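Local coordinates for protein alpha-2,3-sialyltransferase (PDB 2P2V) that probably transfers sialic acid from a CMP-sialic acid donor to acceptor sugars in an alpha-2,3 linkage, as a membrane-associated bacterial glycosyltransferase, at residues A[65-70]-A[95-100]; A[124-129]-A[155-160]. All blocks are in the same frame, centred on the assembly; numbering follows the deposited sequence.

Interaction 1: A[65-70]-A[95-100]; sequences AVFFNP and FCSTFN. With CSF (cytidine-5'-monophosphate-3-fluoro-N-acetyl-neuraminic acid), chain O; EDO (1,2-ethanediol), chain D.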
ATOM      1  N   ALA A  65      24.770 -10.697 -13.702  1.00 23.04           N
ATOM      2  CA  ALA A  65      23.302 -10.750 -13.544  1.00 21.97           C
ATOM      3  C   ALA A  65      22.774 -11.489 -14.743  1.00 21.86           C
ATOM      4  O   ALA A  65      23.267 -11.318 -15.845  1.00 22.38           O
ATOM      5  CB  ALA A  65      22.682  -9.417 -13.518  1.00 21.81           C
ATOM      6  N   VAL A  66      21.683 -12.223 -14.535  1.00 22.13           N
ATOM      7  CA  VAL A  66      20.965 -12.764 -15.659  1.00 21.50           C
ATOM      8  C   VAL A  66      19.615 -12.118 -15.721  1.00 19.89           C
ATOM      9  O   VAL A  66      19.098 -11.656 -14.693  1.00 20.13           O
ATOM     10  CB  VAL A  66      20.716 -14.334 -15.536  1.00 22.51           C
ATOM     11  CG1 VAL A  66      22.055 -15.142 -15.653  1.00 23.54           C
ATOM     12  CG2 VAL A  66      19.980 -14.677 -14.239  1.00 21.36           C
ATOM     13  N   PHE A  67      18.990 -12.154 -16.910  1.00 19.13           N
ATOM     14  CA  PHE A  67      17.751 -11.397 -17.104  1.00 19.50           C
ATOM     15  C   PHE A  67      16.789 -12.300 -17.816  1.00 19.94           C
ATOM     16  O   PHE A  67      17.135 -12.853 -18.859  1.00 20.91           O
ATOM     17  CB  PHE A  67      17.964 -10.169 -17.991  1.00 20.15           C
ATOM     18  CG  PHE A  67      18.821  -9.115 -17.344  1.00 18.55           C
ATOM     19  CD1 PHE A  67      20.196  -9.313 -17.272  1.00 20.73           C
ATOM     20  CD2 PHE A  67      18.246  -7.993 -16.771  1.00 19.77           C
ATOM     21  CE1 PHE A  67      20.987  -8.332 -16.599  1.00 18.47           C
ATOM     22  CE2 PHE A  67      19.029  -7.040 -16.097  1.00 23.41           C
ATOM     23  CZ  PHE A  67      20.366  -7.234 -16.029  1.00 19.26           C
ATOM     24  N   PHE A  68      15.584 -12.385 -17.280  1.00 20.77           N
ATOM     25  CA  PHE A  68      14.541 -13.304 -17.859  1.00 18.62           C
ATOM     26  C   PHE A  68      13.203 -12.587 -17.983  1.00 20.19           C
ATOM     27  O   PHE A  68      12.833 -11.710 -17.166  1.00 20.54           O
ATOM     28  CB  PHE A  68      14.329 -14.513 -16.907  1.00 19.90           C
ATOM     29  CG  PHE A  68      15.561 -15.375 -16.675  1.00 19.06           C
ATOM     30  CD1 PHE A  68      16.283 -15.969 -17.743  1.00 22.58           C
ATOM     31  CD2 PHE A  68      16.010 -15.586 -15.385  1.00 20.78           C
ATOM     32  CE1 PHE A  68      17.429 -16.732 -17.494  1.00 21.45           C
ATOM     33  CE2 PHE A  68      17.110 -16.400 -15.137  1.00 18.97           C
ATOM     34  CZ  PHE A  68      17.821 -16.987 -16.222  1.00 21.04           C
ATOM     35  N   ASN A  69      12.412 -13.007 -18.978  1.00 18.72           N
ATOM     36  CA  ASN A  69      11.124 -12.411 -19.246  1.00 21.25           C
ATOM     37  C   ASN A  69      10.036 -13.000 -18.322  1.00 22.65           C
ATOM     38  O   ASN A  69      10.125 -14.159 -17.864  1.00 23.00           O
ATOM     39  CB  ASN A  69      10.733 -12.665 -20.744  1.00 21.52           C
ATOM     40  CG  ASN A  69      11.614 -11.831 -21.742  1.00 28.10           C
ATOM     41  OD1 ASN A  69      12.214 -10.797 -21.379  1.00 30.97           O
ATOM     42  ND2 ASN A  69      11.714 -12.303 -22.961  1.00 29.16           N
ATOM     43  N   PRO A  70       9.036 -12.197 -18.006  1.00 23.83           N
ATOM     44  CA  PRO A  70       8.077 -12.574 -16.991  1.00 23.94           C
ATOM     45  C   PRO A  70       7.344 -13.844 -17.386  1.00 24.27           C
ATOM     46  O   PRO A  70       6.985 -14.598 -16.527  1.00 24.71           O
ATOM     47  CB  PRO A  70       7.078 -11.438 -17.020  1.00 23.64           C
ATOM     48  CG  PRO A  70       7.880 -10.249 -17.472  1.00 27.27           C
ATOM     49  CD  PRO A  70       8.815 -10.815 -18.493  1.00 25.27           C
ATOM     50  N   PHE A  95      17.393 -10.963 -12.525  1.00 20.12           N
ATOM     51  CA  PHE A  95      16.352  -9.962 -12.779  1.00 20.69           C
ATOM     52  C   PHE A  95      15.216 -10.526 -13.638  1.00 19.98           C
ATOM     53  O   PHE A  95      15.476 -11.330 -14.531  1.00 21.39           O
ATOM     54  CB  PHE A  95      16.852  -8.805 -13.610  1.00 19.55           C
ATOM     55  CG  PHE A  95      17.812  -7.888 -12.849  1.00 23.47           C
ATOM     56  CD1 PHE A  95      19.125  -8.234 -12.771  1.00 25.29           C
ATOM     57  CD2 PHE A  95      17.363  -6.722 -12.261  1.00 22.70           C
ATOM     58  CE1 PHE A  95      20.053  -7.402 -12.060  1.00 26.35           C
ATOM     59  CE2 PHE A  95      18.255  -5.885 -11.551  1.00 26.85           C
ATOM     60  CZ  PHE A  95      19.603  -6.250 -11.492  1.00 24.00           C
ATOM     61  N   CYS A  96      14.024  -9.998 -13.405  1.00 20.82           N
ATOM     62  CA  CYS A  96      12.905 -10.166 -14.330  1.00 20.83           C
ATOM     63  C   CYS A  96      12.785  -8.890 -15.137  1.00 21.69           C
ATOM     64  O   CYS A  96      12.618  -7.795 -14.558  1.00 25.25           O
ATOM     65  CB  CYS A  96      11.641 -10.439 -13.516  1.00 20.47           C
ATOM     66  SG  CYS A  96      10.305 -10.847 -14.658  1.00 24.65           S
ATOM     67  N   SER A  97      13.012  -8.978 -16.440  1.00 21.58           N
ATOM     68  CA  SER A  97      12.947  -7.842 -17.367  1.00 22.85           C
ATOM     69  C   SER A  97      11.513  -7.308 -17.529  1.00 24.19           C
ATOM     70  O   SER A  97      10.666  -7.875 -18.276  1.00 24.67           O
ATOM     71  CB  SER A  97      13.511  -8.256 -18.708  1.00 24.31           C
ATOM     72  OG  SER A  97      14.780  -8.880 -18.599  1.00 23.76           O
ATOM     73  N   THR A  98      11.216  -6.232 -16.801  1.00 21.59           N
ATOM     74  CA  THR A  98       9.864  -5.760 -16.618  1.00 22.07           C
ATOM     75  C   THR A  98       9.742  -4.271 -16.919  1.00 21.46           C
ATOM     76  O   THR A  98      10.713  -3.531 -16.778  1.00 19.15           O
ATOM     77  CB  THR A  98       9.400  -6.007 -15.129  1.00 21.78           C
ATOM     78  OG1 THR A  98      10.473  -5.699 -14.204  1.00 20.57           O
ATOM     79  CG2 THR A  98       8.936  -7.503 -14.923  1.00 23.36           C
ATOM     80  N   PHE A  99       8.546  -3.816 -17.244  1.00 20.31           N
ATOM     81  CA  PHE A  99       8.297  -2.413 -17.543  1.00 21.53           C
ATOM     82  C   PHE A  99       7.289  -1.785 -16.589  1.00 20.50           C
ATOM     83  O   PHE A  99       7.107  -0.588 -16.655  1.00 21.75           O
ATOM     84  CB  PHE A  99       7.783  -2.254 -19.002  1.00 22.66           C
ATOM     85  CG  PHE A  99       8.783  -2.704 -20.037  1.00 24.16           C
ATOM     86  CD1 PHE A  99       8.662  -3.960 -20.631  1.00 24.28           C
ATOM     87  CD2 PHE A  99       9.917  -1.915 -20.330  1.00 24.49           C
ATOM     88  CE1 PHE A  99       9.601  -4.434 -21.546  1.00 25.73           C
ATOM     89  CE2 PHE A  99      10.862  -2.359 -21.275  1.00 24.65           C
ATOM     90  CZ  PHE A  99      10.696  -3.648 -21.882  1.00 26.28           C
ATOM     91  N   ASN A 100       6.543  -2.593 -15.787  1.00 20.29           N
ATOM     92  CA  ASN A 100       5.448  -2.141 -14.952  1.00 20.00           C
ATOM     93  C   ASN A 100       4.351  -1.458 -15.818  1.00 19.85           C
ATOM     94  O   ASN A 100       3.998  -0.272 -15.660  1.00 17.84           O
ATOM     95  CB  ASN A 100       5.930  -1.165 -13.843  1.00 20.68           C
ATOM     96  CG  ASN A 100       4.897  -0.888 -12.785  1.00 23.90           C
ATOM     97  OD1 ASN A 100       3.915  -1.612 -12.647  1.00 25.76           O
ATOM     98  ND2 ASN A 100       5.129   0.210 -11.971  1.00 25.99           N
TER
HETATM   99  C5A CSF O1001      11.561 -13.454 -28.028  1.00 42.56           C
HETATM  100  C4A CSF O1001      12.358 -12.472 -28.878  1.00 42.98           C
HETATM  101  C2A CSF O1001      13.811 -11.871 -26.854  1.00 44.01           C
HETATM  102  O6A CSF O1001      13.081 -12.909 -26.165  1.00 41.85           O
HETATM  103  C6A CSF O1001      12.494 -13.995 -26.928  1.00 41.08           C
HETATM  104  C3A CSF O1001      12.972 -11.354 -28.022  1.00 44.45           C
HETATM  105  O4A CSF O1001      11.483 -11.854 -29.810  1.00 46.44           O
HETATM  106  N5A CSF O1001      11.153 -14.554 -28.929  1.00 37.91           N
HETATM  107  C7A CSF O1001      11.756 -14.888 -25.937  1.00 39.19           C
HETATM  108  C8A CSF O1001      12.697 -15.376 -24.843  1.00 36.63           C
HETATM  109  C9A CSF O1001      11.954 -16.196 -23.768  1.00 35.05           C
HETATM  110  O9A CSF O1001      12.867 -16.755 -22.794  1.00 33.99           O
HETATM  111  O8A CSF O1001      13.790 -16.121 -25.468  1.00 34.65           O
HETATM  112  O7A CSF O1001      10.631 -14.159 -25.411  1.00 40.73           O
HETATM  113  C1A CSF O1001      13.993 -10.674 -25.931  1.00 42.82           C
HETATM  114  OBA CSF O1001      14.381  -9.600 -26.471  1.00 40.93           O
HETATM  115  OAA CSF O1001      13.760 -10.816 -24.699  1.00 38.46           O
HETATM  116  O1A CSF O1001      15.152 -12.207 -27.279  1.00 45.22           O
HETATM  117  O2A CSF O1001      15.577 -14.025 -28.902  1.00 48.26           O
HETATM  118  N1  CSF O1001      19.477 -11.279 -30.395  1.00 48.16           N
HETATM  119  C2  CSF O1001      19.712 -10.592 -31.625  1.00 49.93           C
HETATM  120  N3  CSF O1001      19.691 -11.268 -32.812  1.00 47.70           N
HETATM  121  C4  CSF O1001      19.468 -12.601 -32.821  1.00 48.16           C
HETATM  122  C5  CSF O1001      19.239 -13.294 -31.625  1.00 46.18           C
HETATM  123  C6  CSF O1001      19.252 -12.608 -30.413  1.00 47.52           C
HETATM  124  C3' CSF O1001      17.596 -10.283 -27.762  1.00 48.51           C
HETATM  125  C2' CSF O1001      18.354  -9.588 -28.876  1.00 50.02           C
HETATM  126  C1' CSF O1001      19.526 -10.540 -29.114  1.00 49.03           C
HETATM  127  O4' CSF O1001      19.626 -11.452 -27.997  1.00 48.84           O
HETATM  128  C4' CSF O1001      18.617 -11.149 -27.035  1.00 47.07           C
HETATM  129  PA  CSF O1001      15.881 -13.649 -27.472  1.00 46.42           P
HETATM  130  O5' CSF O1001      17.461 -13.266 -27.435  1.00 44.90           O
HETATM  131  C5' CSF O1001      18.027 -12.423 -26.433  1.00 46.35           C
HETATM  132  O3' CSF O1001      17.074  -9.332 -26.840  1.00 50.07           O
HETATM  133  O2' CSF O1001      18.833  -8.292 -28.423  1.00 49.10           O
HETATM  134  N4  CSF O1001      19.453 -13.298 -33.999  1.00 48.11           N
HETATM  135  O2  CSF O1001      19.902  -9.345 -31.604  1.00 48.09           O
HETATM  136  O3A CSF O1001      15.672 -14.596 -26.326  1.00 44.27           O
HETATM  137  C10 CSF O1001       9.972 -15.149 -28.684  1.00 42.21           C
HETATM  138  O10 CSF O1001       9.231 -14.837 -27.740  1.00 38.70           O
HETATM  139  C11 CSF O1001       9.604 -16.261 -29.640  1.00 40.70           C
HETATM  140  F3A CSF O1001      11.974 -10.573 -27.485  1.00 45.65           F
HETATM  141  C1  EDO D 702      12.595  -7.731 -22.152  1.00 45.77           C
HETATM  142  O1  EDO D 702      11.224  -8.180 -22.214  1.00 47.91           O
HETATM  143  C2  EDO D 702      12.768  -6.616 -23.166  1.00 45.78           C
HETATM  144  O2  EDO D 702      11.691  -6.667 -24.116  1.00 44.17           O
HETATM  145  O   HOH W   1      14.954 -10.797 -20.546  1.00 24.70           O
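The side chains of F67 and F95 run side by side, pointing the same way, with ring planes 4° apart but slid so that they barely overlap. CD1 of F95 sits over one face of the F67 ring, 3.5 Å from F67 CE2, while S97 OG meets the F67 side chain near the ring plane, at the edge. The edge of the F95 ring takes A65 CB, 3.6 Å from F95 CE1, and V66 O. Paired in register, F67 and F95 send their side chains to the same face of the sheet; chi1 near -70° in both sets each CG anti to the carbonyl carbon. M154 of helix 150-161 packs on F67. Beneath the rings the strands pair in parallel: F95 N gives an almost straight bond to V66 O (2.8 Å, 177°), F68 N bonds to F95 O, and S97 N to F68 O. F68 and C96 occupy the other face, against helix 73-85. Past the strand ends P70 CG rests on C96 SG at 3.8 Å. The amide of N69 is gripped at both ends: ND2 donates to OAA of the CMP-3-fluoro-sialic acid at 3.1 Å and weakly to its O7A, while OD1 accepts from an ethanediol hydroxyl and from a water. That water also accepts from S97 OG (2.7 Å), making S97 a second-shell partner of N69. Strand 62-68, helix 73-85 and strand 90-96 form a beta-alpha-beta crossover, and N69, just beyond the end of strand 62-68, binds the donor analogue, as in Rossmann-like nucleotide-sugar-binding folds.

Interaction 2: A[124-129]-A[155-160]; sequences YEVIEN and CAIAIA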
ATOM      1  N   TYR A 124      12.099  -3.270 -13.581  1.00 17.75           N
ATOM      2  CA  TYR A 124      11.547  -1.935 -13.707  1.00 18.27           C
ATOM      3  C   TYR A 124      11.938  -1.022 -12.532  1.00 19.02           C
ATOM      4  O   TYR A 124      11.972   0.198 -12.721  1.00 21.03           O
ATOM      5  CB  TYR A 124      10.016  -1.927 -13.813  1.00 19.64           C
ATOM      6  CG  TYR A 124       9.247  -2.023 -12.553  1.00 20.69           C
ATOM      7  CD1 TYR A 124       9.021  -0.894 -11.764  1.00 22.67           C
ATOM      8  CD2 TYR A 124       8.611  -3.244 -12.166  1.00 19.45           C
ATOM      9  CE1 TYR A 124       8.250  -0.977 -10.594  1.00 24.44           C
ATOM     10  CE2 TYR A 124       7.870  -3.316 -11.023  1.00 22.62           C
ATOM     11  CZ  TYR A 124       7.676  -2.186 -10.252  1.00 24.41           C
ATOM     12  OH  TYR A 124       6.900  -2.259  -9.114  1.00 27.36           O
ATOM     13  N   GLU A 125      12.187  -1.590 -11.374  1.00 19.39           N
ATOM     14  CA  GLU A 125      12.497  -0.819 -10.162  1.00 21.44           C
ATOM     15  C   GLU A 125      13.852  -0.120 -10.355  1.00 21.60           C
ATOM     16  O   GLU A 125      14.176   0.865  -9.621  1.00 23.39           O
ATOM     17  CB  GLU A 125      12.531  -1.723  -8.935  1.00 21.45           C
ATOM     18  CG  GLU A 125      11.098  -2.162  -8.553  1.00 22.11           C
ATOM     19  CD  GLU A 125      10.998  -3.079  -7.339  1.00 25.08           C
ATOM     20  OE1 GLU A 125      11.927  -3.798  -7.016  1.00 31.26           O
ATOM     21  OE2 GLU A 125       9.922  -3.062  -6.710  1.00 35.17           O
ATOM     22  N   VAL A 126      14.623  -0.621 -11.297  1.00 21.40           N
ATOM     23  CA  VAL A 126      16.018  -0.093 -11.575  1.00 21.91           C
ATOM     24  C   VAL A 126      15.908   0.854 -12.741  1.00 23.15           C
ATOM     25  O   VAL A 126      16.321   1.989 -12.651  1.00 22.69           O
ATOM     26  CB  VAL A 126      17.052  -1.236 -11.832  1.00 20.18           C
ATOM     27  CG1 VAL A 126      18.417  -0.685 -12.425  1.00 23.05           C
ATOM     28  CG2 VAL A 126      17.299  -2.056 -10.599  1.00 20.64           C
ATOM     29  N   ILE A 127      15.265   0.451 -13.854  1.00 21.62           N
ATOM     30  CA  ILE A 127      15.242   1.367 -14.985  1.00 21.75           C
ATOM     31  C   ILE A 127      14.298   2.569 -14.800  1.00 21.73           C
ATOM     32  O   ILE A 127      14.398   3.527 -15.549  1.00 23.71           O
ATOM     33  CB  ILE A 127      14.935   0.678 -16.356  1.00 22.59           C
ATOM     34  CG1 ILE A 127      13.613  -0.062 -16.241  1.00 22.04           C
ATOM     35  CG2 ILE A 127      16.073  -0.280 -16.690  1.00 23.88           C
ATOM     36  CD1 ILE A 127      12.987  -0.311 -17.605  1.00 24.54           C
ATOM     37  N   GLU A 128      13.419   2.542 -13.812  1.00 21.43           N
ATOM     38  CA  GLU A 128      12.494   3.653 -13.662  1.00 23.51           C
ATOM     39  C   GLU A 128      13.281   4.925 -13.247  1.00 23.96           C
ATOM     40  O   GLU A 128      12.773   6.034 -13.340  1.00 23.65           O
ATOM     41  CB  GLU A 128      11.382   3.371 -12.654  1.00 23.99           C
ATOM     42  CG  GLU A 128      11.838   3.078 -11.228  1.00 23.31           C
ATOM     43  CD  GLU A 128      10.710   2.696 -10.284  1.00 28.29           C
ATOM     44  OE1 GLU A 128       9.530   2.537 -10.718  1.00 29.16           O
ATOM     45  OE2 GLU A 128      11.010   2.490  -9.086  1.00 31.18           O
ATOM     46  N   ASN A 129      14.483   4.685 -12.755  1.00 22.89           N
ATOM     47  CA  ASN A 129      15.339   5.787 -12.308  1.00 26.24           C
ATOM     48  C   ASN A 129      15.973   6.550 -13.453  1.00 25.64           C
ATOM     49  O   ASN A 129      16.516   7.692 -13.237  1.00 27.51           O
ATOM     50  CB  ASN A 129      16.398   5.266 -11.372  1.00 26.43           C
ATOM     51  CG  ASN A 129      15.799   4.728 -10.079  1.00 30.87           C
ATOM     52  OD1 ASN A 129      14.966   5.381  -9.445  1.00 36.48           O
ATOM     53  ND2 ASN A 129      16.162   3.490  -9.730  1.00 35.94           N
ATOM     54  N   CYS A 155      21.244  -3.061 -21.298  1.00 24.82           N
ATOM     55  CA  CYS A 155      22.074  -1.791 -21.352  1.00 25.98           C
ATOM     56  C   CYS A 155      21.522  -0.709 -20.417  1.00 24.77           C
ATOM     57  O   CYS A 155      22.271  -0.054 -19.677  1.00 26.36           O
ATOM     58  CB  CYS A 155      22.124  -1.242 -22.782  1.00 26.69           C
ATOM     59  SG  CYS A 155      23.117  -2.251 -23.891  1.00 30.88           S
ATOM     60  N   ALA A 156      20.207  -0.518 -20.455  1.00 23.67           N
ATOM     61  CA  ALA A 156      19.519   0.440 -19.595  1.00 22.75           C
ATOM     62  C   ALA A 156      19.763   0.076 -18.142  1.00 23.45           C
ATOM     63  O   ALA A 156      20.095   0.929 -17.297  1.00 22.85           O
ATOM     64  CB  ALA A 156      17.929   0.512 -19.983  1.00 22.12           C
ATOM     65  N   ILE A 157      19.642  -1.224 -17.803  1.00 22.78           N
ATOM     66  CA  ILE A 157      19.858  -1.641 -16.439  1.00 22.62           C
ATOM     67  C   ILE A 157      21.305  -1.320 -16.011  1.00 22.53           C
ATOM     68  O   ILE A 157      21.537  -0.761 -14.911  1.00 24.50           O
ATOM     69  CB  ILE A 157      19.613  -3.184 -16.266  1.00 23.11           C
ATOM     70  CG1 ILE A 157      18.105  -3.456 -16.345  1.00 20.53           C
ATOM     71  CG2 ILE A 157      20.142  -3.647 -14.911  1.00 24.07           C
ATOM     72  CD1 ILE A 157      17.321  -3.180 -15.073  1.00 22.24           C
ATOM     73  N   ALA A 158      22.238  -1.670 -16.880  1.00 22.21           N
ATOM     74  CA  ALA A 158      23.694  -1.419 -16.612  1.00 24.30           C
ATOM     75  C   ALA A 158      23.940   0.073 -16.338  1.00 23.91           C
ATOM     76  O   ALA A 158      24.605   0.428 -15.338  1.00 25.96           O
ATOM     77  CB  ALA A 158      24.549  -1.924 -17.754  1.00 24.43           C
ATOM     78  N   ILE A 159      23.355   0.926 -17.172  1.00 26.12           N
ATOM     79  CA  ILE A 159      23.502   2.399 -17.059  1.00 26.73           C
ATOM     80  C   ILE A 159      22.877   2.892 -15.781  1.00 27.69           C
ATOM     81  O   ILE A 159      23.509   3.671 -15.009  1.00 27.03           O
ATOM     82  CB  ILE A 159      22.944   3.094 -18.307  1.00 26.82           C
ATOM     83  CG1 ILE A 159      23.804   2.710 -19.504  1.00 26.52           C
ATOM     84  CG2 ILE A 159      22.808   4.606 -18.129  1.00 28.81           C
ATOM     85  CD1 ILE A 159      23.240   3.071 -20.804  1.00 25.71           C
ATOM     86  N   ALA A 160      21.650   2.392 -15.469  1.00 25.34           N
ATOM     87  CA  ALA A 160      21.078   2.754 -14.189  1.00 25.96           C
ATOM     88  C   ALA A 160      21.899   2.330 -12.977  1.00 25.57           C
ATOM     89  O   ALA A 160      21.823   2.973 -11.949  1.00 26.15           O
ATOM     90  CB  ALA A 160      19.599   2.330 -14.050  1.00 25.79           C
TER
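The short helix 124-127 and the second half of helix 150-161 approach most closely at I127 and I157, whose CA atoms are 5.7 Å apart. No hydrogen bond passes between the two backbones, which stay with their own helical pattern: E128 N bonds to Y124 O, and A160 N to A156 O. N129 N bonds to V126 O, three residues back. V126 and I127 supply one side of the contact, and A156, I157 and A160 the other. The CD1 methyl of I157 lies against both partners, 3.5 Å from I127 CG2 and 3.8 Å from V126 CB; the V126 and I157 side chains cross at about a right angle. V126 CG1, anti to its backbone N (chi1 168°), meets A160 CB at 3.6 Å, and A160 CB also lies 3.6 Å from V126 O. I127 CG2 also touches A156 CB at 3.9 Å. Y134 and F133 of helix 131-144 pack on I127 and A156 respectively, so a third helix borders this patch. Small alanines and branched aliphatic groups make up the whole side-chain interface; no hydrogen bond or charge pair crosses it, so the contact rests on the close fit of methyl groups and the exclusion of water.

Interaction 1 closes along the chain before interaction 2 opens, and their centres lie 11 Å apart. Interaction 1 pairs neighbouring strands 62-68 and 90-96 of the parallel sheet, its centre about 7 Å from the centre of the chain; interaction 2 lies farther out, between helices 124-127 and 150-161. They touch directly: T98 OG1 probably hydrogen-bonds to Y124 N, and F67 CE2 packs on I157 CG1 at 3.7 Å. Helix 150-161 thus joins the two, covering the F67 face of the sheet while carrying the methyl patch of interaction 2. S150 of this helix and N69 both bond to the bound donor analogue, so sheet and helix meet at the ligand pocket.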